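Local coordinates for uncharacterized protein YhfS (Escherichia coli, PDB 4J8L) that is of unknown function but carries covalently bound pyridoxal 5'-phosphate and may have a cysteine synthase-like activity, at residues Arg255-Leu260 with Lys269-Ala274; Gly263-Val268 with Glu356-Ile361; Ser32-Gly37 with Gln231-Leu236. One frame throughout, in Å; residues are numbered along the deposited sequence.

Interaction 1: residues Arg255-Leu260 with Lys269-Ala274; sequences RLLALL and KSAVIA
L257 sends its two methyl groups to different places on strand 268-275, a compact illustration of how a single leucine can join a helix to a sheet. CD1 of L257 approaches the A271 carbonyl, 3.4 Å from its O, and lies 3.9 Å from A271 CB. The other branch turns to the isoleucine two residues further on, L257 CD2 resting 3.8 Å from I273 CG1 and equally close to I273 CD1, where the two side chains meet at a slant. One turn later on the helix, L260 adds its own CD1, 3.9 Å from A271 CB, so the alanine methyl takes a leucine branch from each of two successive turns. What aims these groups is torsional. L257 holds CG trans to the backbone N (chi1 179°), which carries its fork out to the strand, while the extended chain of I273 brings CD1 back toward the helix from a CB that does not itself point there. Replacing L257 with an alanine would probably open a gap between helix and strand, leaving the end of I273 without its leucine partner and A271 with L260 alone. The segment axes run nearly antiparallel, at 161°, and come within 8.3 Å. The strand, outermost in its sheet within this chain, pairs with strand 279-285, V272 with I282 and A274 with V280, and K269 and S270 both face E284 in a classic beta bulge. Helix 347-360 packs beside the same helical turns, through L256 on V350 and L260 on L351, so the end of helix 229-261 packs on the sheet with the C-terminal helix beside it.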
loop_
_atom_site.group_PDB
_atom_site.type_symbol
_atom_site.label_atom_id
_atom_site.label_comp_id
_atom_site.label_asym_id
_atom_site.label_seq_id
_atom_site.Cartn_x
_atom_site.Cartn_y
_atom_site.Cartn_z
ATOM N N ARG A 255 17.728 -3.920 11.379
ATOM C CA ARG A 255 18.662 -4.675 12.223
ATOM C C ARG A 255 18.998 -6.039 11.611
ATOM O O ARG A 255 20.149 -6.489 11.666
ATOM C CB ARG A 255 18.151 -4.803 13.662
ATOM C CG ARG A 255 18.165 -3.464 14.415
ATOM C CD ARG A 255 17.866 -3.614 15.905
ATOM N NE ARG A 255 16.610 -4.319 16.148
ATOM C CZ ARG A 255 15.407 -3.746 16.148
ATOM N NH1 ARG A 255 15.279 -2.442 15.941
ATOM N NH2 ARG A 255 14.326 -4.486 16.361
ATOM N N LEU A 256 17.992 -6.674 11.020
ATOM C CA LEU A 256 18.163 -7.937 10.322
ATOM C C LEU A 256 19.127 -7.767 9.154
ATOM O O LEU A 256 20.033 -8.579 8.968
ATOM C CB LEU A 256 16.813 -8.434 9.817
ATOM C CG LEU A 256 16.778 -9.728 9.012
ATOM C CD1 LEU A 256 17.337 -10.868 9.838
ATOM C CD2 LEU A 256 15.344 -10.007 8.598
ATOM N N LEU A 257 18.926 -6.714 8.359
ATOM C CA LEU A 257 19.812 -6.447 7.224
ATOM C C LEU A 257 21.264 -6.294 7.666
ATOM O O LEU A 257 22.169 -6.873 7.062
ATOM C CB LEU A 257 19.371 -5.196 6.458
ATOM C CG LEU A 257 20.240 -4.809 5.261
ATOM C CD1 LEU A 257 20.184 -5.864 4.154
ATOM C CD2 LEU A 257 19.844 -3.437 4.707
ATOM N N ALA A 258 21.485 -5.525 8.727
ATOM C CA ALA A 258 22.838 -5.325 9.243
ATOM C C ALA A 258 23.483 -6.639 9.683
ATOM O O ALA A 258 24.658 -6.890 9.393
ATOM C CB ALA A 258 22.833 -4.318 10.392
ATOM N N LEU A 259 22.717 -7.468 10.384
ATOM C CA LEU A 259 23.222 -8.763 10.835
ATOM C C LEU A 259 23.607 -9.655 9.655
ATOM O O LEU A 259 24.667 -10.283 9.670
ATOM C CB LEU A 259 22.196 -9.465 11.727
ATOM C CG LEU A 259 21.986 -8.859 13.118
ATOM C CD1 LEU A 259 20.697 -9.373 13.746
ATOM C CD2 LEU A 259 23.190 -9.170 13.999
ATOM N N LEU A 260 22.760 -9.700 8.630
ATOM C CA LEU A 260 23.048 -10.516 7.455
ATOM C C LEU A 260 24.266 -9.992 6.710
ATOM O O LEU A 260 25.123 -10.766 6.286
ATOM C CB LEU A 260 21.845 -10.566 6.516
ATOM C CG LEU A 260 20.649 -11.347 7.054
ATOM C CD1 LEU A 260 19.437 -11.207 6.133
ATOM C CD2 LEU A 260 21.031 -12.809 7.242
ATOM N N LYS A 269 24.479 -15.107 0.374
ATOM C CA LYS A 269 25.363 -14.410 -0.553
ATOM C C LYS A 269 25.125 -12.891 -0.536
ATOM O O LYS A 269 26.063 -12.099 -0.585
ATOM C CB LYS A 269 25.150 -14.965 -1.962
ATOM C CG LYS A 269 25.976 -14.306 -3.067
ATOM C CD LYS A 269 25.753 -15.026 -4.398
ATOM C CE LYS A 269 26.640 -14.462 -5.501
ATOM N NZ LYS A 269 26.620 -15.315 -6.727
ATOM N N SER A 270 23.866 -12.482 -0.477
ATOM C CA SER A 270 23.568 -11.052 -0.450
ATOM C C SER A 270 22.234 -10.807 0.213
ATOM O O SER A 270 21.385 -11.695 0.259
ATOM C CB SER A 270 23.571 -10.460 -1.863
ATOM O OG SER A 270 22.449 -10.901 -2.608
ATOM N N ALA A 271 22.058 -9.603 0.745
ATOM C CA ALA A 271 20.785 -9.216 1.327
ATOM C C ALA A 271 20.571 -7.735 1.092
ATOM O O ALA A 271 21.509 -6.949 1.190
ATOM C CB ALA A 271 20.759 -9.525 2.823
ATOM N N VAL A 272 19.340 -7.358 0.773
ATOM C CA VAL A 272 19.016 -5.958 0.553
ATOM C C VAL A 272 17.596 -5.711 1.045
ATOM O O VAL A 272 16.777 -6.633 1.090
ATOM C CB VAL A 272 19.158 -5.580 -0.952
ATOM C CG1 VAL A 272 18.115 -6.294 -1.787
ATOM C CG2 VAL A 272 19.060 -4.072 -1.155
ATOM N N ILE A 273 17.321 -4.482 1.471
ATOM C CA ILE A 273 15.950 -4.058 1.695
ATOM C C ILE A 273 15.429 -3.433 0.412
ATOM O O ILE A 273 16.109 -2.614 -0.211
ATOM C CB ILE A 273 15.865 -3.047 2.843
ATOM C CG1 ILE A 273 16.097 -3.771 4.168
ATOM C CG2 ILE A 273 14.506 -2.360 2.858
ATOM C CD1 ILE A 273 16.139 -2.856 5.367
ATOM N N ALA A 274 14.231 -3.838 0.010
ATOM C CA ALA A 274 13.625 -3.315 -1.199
ATOM C C ALA A 274 12.125 -3.170 -1.018
ATOM O O ALA A 274 11.514 -3.903 -0.248
ATOM C CB ALA A 274 13.915 -4.238 -2.362
#

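Interaction 2: residues Gly263-Val268 with Glu356-Ile361; sequences GAVPEV and ESIASI
V265 and E267, which meet I358 of the C-terminal helix, stand in a type I beta turn from V265 to V268, closed by V268 N to V265 O at 2.9 Å. Just before it, G263 ends the preceding helix in a Schellman motif; its positive phi of 92° would press a CB against the carbonyl of the residue before. I358 sits in the last part of helix 347-360, facing the turn. The backbones stay well apart, E267 CA lying 7.9 Å from I358 CA, so side chains bridge the distance. I358 offers two different ends. Its CD1 meets V265 CG1 at 3.6 Å, the two chains passing aslant, and its CG2 meets the glutamate. A bend at chi2 (85°) folds E267 back so that I358 CG2 sits over the flat side of the carboxylate, 3.7 Å from E267 CD, and equally close to E267 CG. I358 also touches V293 and F285, while V265 leans on L351 and R355. The contact is van der Waals in kind, with no polar bond across it: methyl against methyl on the buried side, methyl against the stem and face of a carboxylate at the surface. With both oxygens at the same longer distance and E267 exposed, the carboxylate can probably keep much of its hydration.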
loop_
_atom_site.group_PDB
_atom_site.type_symbol
_atom_site.label_atom_id
_atom_site.label_comp_id
_atom_site.label_asym_id
_atom_site.label_seq_id
_atom_site.Cartn_x
_atom_site.Cartn_y
_atom_site.Cartn_z
ATOM N N GLY A 263 27.492 -11.020 8.148
ATOM C CA GLY A 263 27.881 -12.409 7.986
ATOM C C GLY A 263 27.284 -13.373 8.993
ATOM O O GLY A 263 27.852 -14.433 9.246
ATOM N N ALA A 264 26.134 -13.015 9.558
ATOM C CA ALA A 264 25.460 -13.862 10.541
ATOM C C ALA A 264 25.082 -15.230 9.968
ATOM O O ALA A 264 24.999 -16.214 10.697
ATOM C CB ALA A 264 24.220 -13.152 11.107
ATOM N N VAL A 265 24.853 -15.285 8.659
ATOM C CA VAL A 265 24.485 -16.533 8.002
ATOM C C VAL A 265 25.406 -16.758 6.809
ATOM O O VAL A 265 25.185 -16.193 5.741
ATOM C CB VAL A 265 23.017 -16.503 7.530
ATOM C CG1 VAL A 265 22.635 -17.819 6.885
ATOM C CG2 VAL A 265 22.085 -16.200 8.707
ATOM N N PRO A 266 26.455 -17.577 6.992
ATOM C CA PRO A 266 27.472 -17.791 5.950
ATOM C C PRO A 266 26.889 -18.236 4.612
ATOM O O PRO A 266 27.447 -17.915 3.565
ATOM C CB PRO A 266 28.336 -18.909 6.535
ATOM C CG PRO A 266 28.178 -18.771 8.011
ATOM C CD PRO A 266 26.755 -18.337 8.218
ATOM N N GLU A 267 25.772 -18.958 4.650
ATOM C CA GLU A 267 25.154 -19.473 3.430
ATOM C C GLU A 267 24.441 -18.381 2.623
ATOM O O GLU A 267 24.009 -18.622 1.495
ATOM C CB GLU A 267 24.189 -20.623 3.757
ATOM C CG GLU A 267 24.840 -21.862 4.354
ATOM C CD GLU A 267 25.016 -21.790 5.867
ATOM O OE1 GLU A 267 24.653 -20.761 6.486
ATOM O OE2 GLU A 267 25.520 -22.774 6.442
ATOM N N VAL A 268 24.320 -17.183 3.193
ATOM C CA VAL A 268 23.727 -16.045 2.480
ATOM C C VAL A 268 24.769 -15.278 1.660
ATOM O O VAL A 268 25.810 -14.863 2.180
ATOM C CB VAL A 268 22.996 -15.082 3.446
ATOM C CG1 VAL A 268 22.620 -13.775 2.745
ATOM C CG2 VAL A 268 21.764 -15.753 4.006
ATOM N N GLU A 356 18.054 -22.403 11.172
ATOM C CA GLU A 356 17.529 -23.742 11.408
ATOM C C GLU A 356 17.049 -24.392 10.110
ATOM O O GLU A 356 17.244 -25.593 9.898
ATOM C CB GLU A 356 16.405 -23.704 12.441
ATOM C CG GLU A 356 16.864 -23.374 13.856
ATOM C CD GLU A 356 15.705 -23.330 14.831
ATOM O OE1 GLU A 356 14.557 -23.543 14.393
ATOM O OE2 GLU A 356 15.940 -23.099 16.032
ATOM N N SER A 357 16.428 -23.592 9.245
ATOM C CA SER A 357 15.933 -24.084 7.965
ATOM C C SER A 357 17.085 -24.523 7.066
ATOM O O SER A 357 17.047 -25.609 6.478
ATOM C CB SER A 357 15.084 -23.019 7.274
ATOM O OG SER A 357 13.968 -22.687 8.085
ATOM N N ILE A 358 18.112 -23.682 6.968
ATOM C CA ILE A 358 19.307 -24.017 6.188
ATOM C C ILE A 358 20.001 -25.281 6.704
ATOM O O ILE A 358 20.477 -26.124 5.921
ATOM C CB ILE A 358 20.303 -22.834 6.166
ATOM C CG1 ILE A 358 19.710 -21.677 5.362
ATOM C CG2 ILE A 358 21.658 -23.260 5.589
ATOM C CD1 ILE A 358 20.407 -20.355 5.585
ATOM N N ALA A 359 20.049 -25.428 8.023
ATOM C CA ALA A 359 20.701 -26.584 8.623
ATOM C C ALA A 359 19.931 -27.875 8.351
ATOM O O ALA A 359 20.483 -28.967 8.453
ATOM C CB ALA A 359 20.879 -26.375 10.127
ATOM N N SER A 360 18.661 -27.741 7.988
ATOM C CA SER A 360 17.756 -28.882 7.912
ATOM C C SER A 360 17.464 -29.349 6.489
ATOM O O SER A 360 16.812 -30.374 6.295
ATOM C CB SER A 360 16.442 -28.550 8.619
ATOM O OG SER A 360 15.551 -29.649 8.587
ATOM N N ILE A 361 17.940 -28.603 5.498
ATOM C CA ILE A 361 17.686 -28.965 4.103
ATOM C C ILE A 361 18.427 -30.244 3.720
ATOM O O ILE A 361 18.026 -30.947 2.791
ATOM C CB ILE A 361 18.079 -27.840 3.119
ATOM C CG1 ILE A 361 19.585 -27.585 3.164
ATOM C CG2 ILE A 361 17.308 -26.563 3.419
ATOM C CD1 ILE A 361 20.033 -26.482 2.232
ATOM O OXT ILE A 361 19.435 -30.606 4.334
#

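Interaction 3: residues Ser32-Gly37 with Gln231-Leu236; sequences SEFLTG and QALEVL
F34 carries CG trans to its backbone N (chi1 -164°), swinging the ring from the short helix 31-34 toward helix 229-261, and L233 answers with CG trans to its carbonyl carbon (chi1 -69°), which sets its two methyls against different partners. The contact is a worked case of a branched side chain gripping a short helix and the loop after it. L233 CD2 comes to 4.0 Å from F34 CE1, the two side chains running alongside in opposed senses, while L233 CD1 reaches the backbone of G37, 3.7 Å from its C and 3.8 Å from its O. The same ring carbon has a second neighbour: L236 CD1, one helical turn on, lies 4.1 Å from F34 CE1, at the ring edge and near its plane. One corner of the phenylalanine is thus held by leucines from two successive turns. G37 presents main chain alone, and its backbone angles would bring a CB too close to the T36 carbonyl O. Between the two contact points the chain is braced by T36, whose OG1 donates to E33 O at 2.7 Å, tilted 25° from the carbonyl plane; T36 N adds a weak bond to the same oxygen. F29 meets the F34 ring edge-to-face, and I25 of helix 11-28 touches both F34 and L236, while V51 and V55 of helix 50-62 back L233 and L236. E33 is tied to R54 by a salt bridge. Residues 32-37 thereby lie against the early turns of the long helix that runs on from the large domain into the small one. Together with the seven-stranded mixed sheet of order 1-7-6-5-4-2-3, that layout is consistent with fold type I pyridoxal-phosphate enzymes, to which the aminotransferases belong.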
loop_
_atom_site.group_PDB
_atom_site.type_symbol
_atom_site.label_atom_id
_atom_site.label_comp_id
_atom_site.label_asym_id
_atom_site.label_seq_id
_atom_site.Cartn_x
_atom_site.Cartn_y
_atom_site.Cartn_z
ATOM N N SER A 32 -19.125 9.271 24.070
ATOM C CA SER A 32 -20.199 8.290 24.170
ATOM C C SER A 32 -20.554 7.737 22.791
ATOM O O SER A 32 -20.913 6.564 22.659
ATOM C CB SER A 32 -21.432 8.883 24.847
ATOM O OG SER A 32 -21.970 9.928 24.062
ATOM N N GLU A 33 -20.436 8.572 21.762
ATOM C CA GLU A 33 -20.741 8.133 20.403
ATOM C C GLU A 33 -19.697 7.177 19.834
ATOM O O GLU A 33 -20.010 6.364 18.963
ATOM C CB GLU A 33 -20.949 9.333 19.483
ATOM C CG GLU A 33 -22.105 10.207 19.937
ATOM C CD GLU A 33 -22.439 11.293 18.941
ATOM O OE1 GLU A 33 -22.018 11.175 17.773
ATOM O OE2 GLU A 33 -23.122 12.264 19.329
ATOM N N PHE A 34 -18.460 7.261 20.319
ATOM C CA PHE A 34 -17.432 6.323 19.872
ATOM C C PHE A 34 -17.671 4.920 20.440
ATOM O O PHE A 34 -17.156 3.927 19.921
ATOM C CB PHE A 34 -16.024 6.798 20.255
ATOM C CG PHE A 34 -14.938 6.083 19.514
ATOM C CD1 PHE A 34 -14.688 6.386 18.181
ATOM C CD2 PHE A 34 -14.185 5.090 20.125
ATOM C CE1 PHE A 34 -13.699 5.722 17.472
ATOM C CE2 PHE A 34 -13.185 4.420 19.418
ATOM C CZ PHE A 34 -12.943 4.736 18.087
ATOM N N LEU A 35 -18.433 4.849 21.525
ATOM C CA LEU A 35 -18.698 3.563 22.172
ATOM C C LEU A 35 -20.078 3.034 21.765
ATOM O O LEU A 35 -20.718 2.325 22.515
ATOM C CB LEU A 35 -18.576 3.693 23.697
ATOM C CG LEU A 35 -17.229 4.202 24.241
ATOM C CD1 LEU A 35 -17.261 4.397 25.748
ATOM C CD2 LEU A 35 -16.078 3.271 23.852
ATOM N N THR A 36 -20.543 3.392 20.568
ATOM C CA THR A 36 -21.884 2.972 20.136
ATOM C C THR A 36 -21.926 1.725 19.246
ATOM O O THR A 36 -23.011 1.261 18.903
ATOM C CB THR A 36 -22.685 4.105 19.439
ATOM O OG1 THR A 36 -21.951 4.595 18.309
ATOM C CG2 THR A 36 -22.985 5.247 20.406
ATOM N N GLY A 37 -20.766 1.182 18.871
ATOM C CA GLY A 37 -20.730 -0.062 18.115
ATOM C C GLY A 37 -20.880 0.052 16.590
ATOM O O GLY A 37 -20.515 -0.874 15.857
ATOM N N GLN A 231 -17.741 -1.950 10.563
ATOM C CA GLN A 231 -16.583 -2.078 9.684
ATOM C C GLN A 231 -15.779 -0.786 9.662
ATOM O O GLN A 231 -14.549 -0.799 9.699
ATOM C CB GLN A 231 -17.019 -2.411 8.263
ATOM C CG GLN A 231 -17.625 -3.781 8.079
ATOM C CD GLN A 231 -18.088 -3.970 6.652
ATOM O OE1 GLN A 231 -18.992 -3.268 6.186
ATOM N NE2 GLN A 231 -17.452 -4.892 5.943
ATOM N N ALA A 232 -16.486 0.338 9.600
ATOM C CA ALA A 232 -15.822 1.632 9.568
ATOM C C ALA A 232 -15.011 1.852 10.846
ATOM O O ALA A 232 -13.883 2.343 10.791
ATOM C CB ALA A 232 -16.843 2.754 9.382
ATOM N N LEU A 233 -15.592 1.511 11.996
ATOM C CA LEU A 233 -14.860 1.608 13.257
ATOM C C LEU A 233 -13.645 0.680 13.274
ATOM O O LEU A 233 -12.603 1.032 13.825
ATOM C CB LEU A 233 -15.781 1.295 14.428
ATOM C CG LEU A 233 -16.828 2.390 14.632
ATOM C CD1 LEU A 233 -17.872 1.903 15.607
ATOM C CD2 LEU A 233 -16.137 3.642 15.154
ATOM N N GLU A 234 -13.766 -0.493 12.658
ATOM C CA GLU A 234 -12.623 -1.402 12.590
ATOM C C GLU A 234 -11.490 -0.831 11.732
ATOM O O GLU A 234 -10.310 -1.083 12.001
ATOM C CB GLU A 234 -13.027 -2.787 12.082
ATOM C CG GLU A 234 -11.905 -3.811 12.226
ATOM C CD GLU A 234 -12.298 -5.201 11.777
ATOM O OE1 GLU A 234 -13.515 -5.495 11.752
ATOM O OE2 GLU A 234 -11.379 -5.995 11.456
ATOM N N VAL A 235 -11.850 -0.061 10.709
ATOM C CA VAL A 235 -10.847 0.615 9.899
ATOM C C VAL A 235 -10.039 1.568 10.786
ATOM O O VAL A 235 -8.813 1.593 10.727
ATOM C CB VAL A 235 -11.490 1.425 8.747
ATOM C CG1 VAL A 235 -10.459 2.357 8.104
ATOM C CG2 VAL A 235 -12.076 0.477 7.698
ATOM N N LEU A 236 -10.727 2.375 11.588
ATOM C CA LEU A 236 -10.019 3.282 12.489
ATOM C C LEU A 236 -9.135 2.536 13.477
ATOM O O LEU A 236 -8.004 2.951 13.734
ATOM C CB LEU A 236 -10.995 4.153 13.282
ATOM C CG LEU A 236 -11.731 5.253 12.545
ATOM C CD1 LEU A 236 -12.526 6.046 13.581
ATOM C CD2 LEU A 236 -10.738 6.134 11.818
#

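Helix 229-261 is common to interactions 1 and 3, whose centres lie 40 Å apart: its early turns receive residues 32-37, and its last turns meet the antiparallel four-stranded sheet. Interaction 2 continues directly from interaction 1, since L259 O and A264 N, 3.1 Å apart, form a probable hydrogen bond and L260 CD2 packs on V265 CG2 at 3.8 Å. All three rest on apolar packing. They differ in what meets the aliphatic branches: strand side chains and a carbonyl in interaction 1, a buried valine and a surface carboxylate in interaction 2, an aromatic corner and bare glycine backbone in interaction 3. Interactions 1 and 3 are partly buried, whereas interaction 2 is mostly buried, with E267 at its exposed margin.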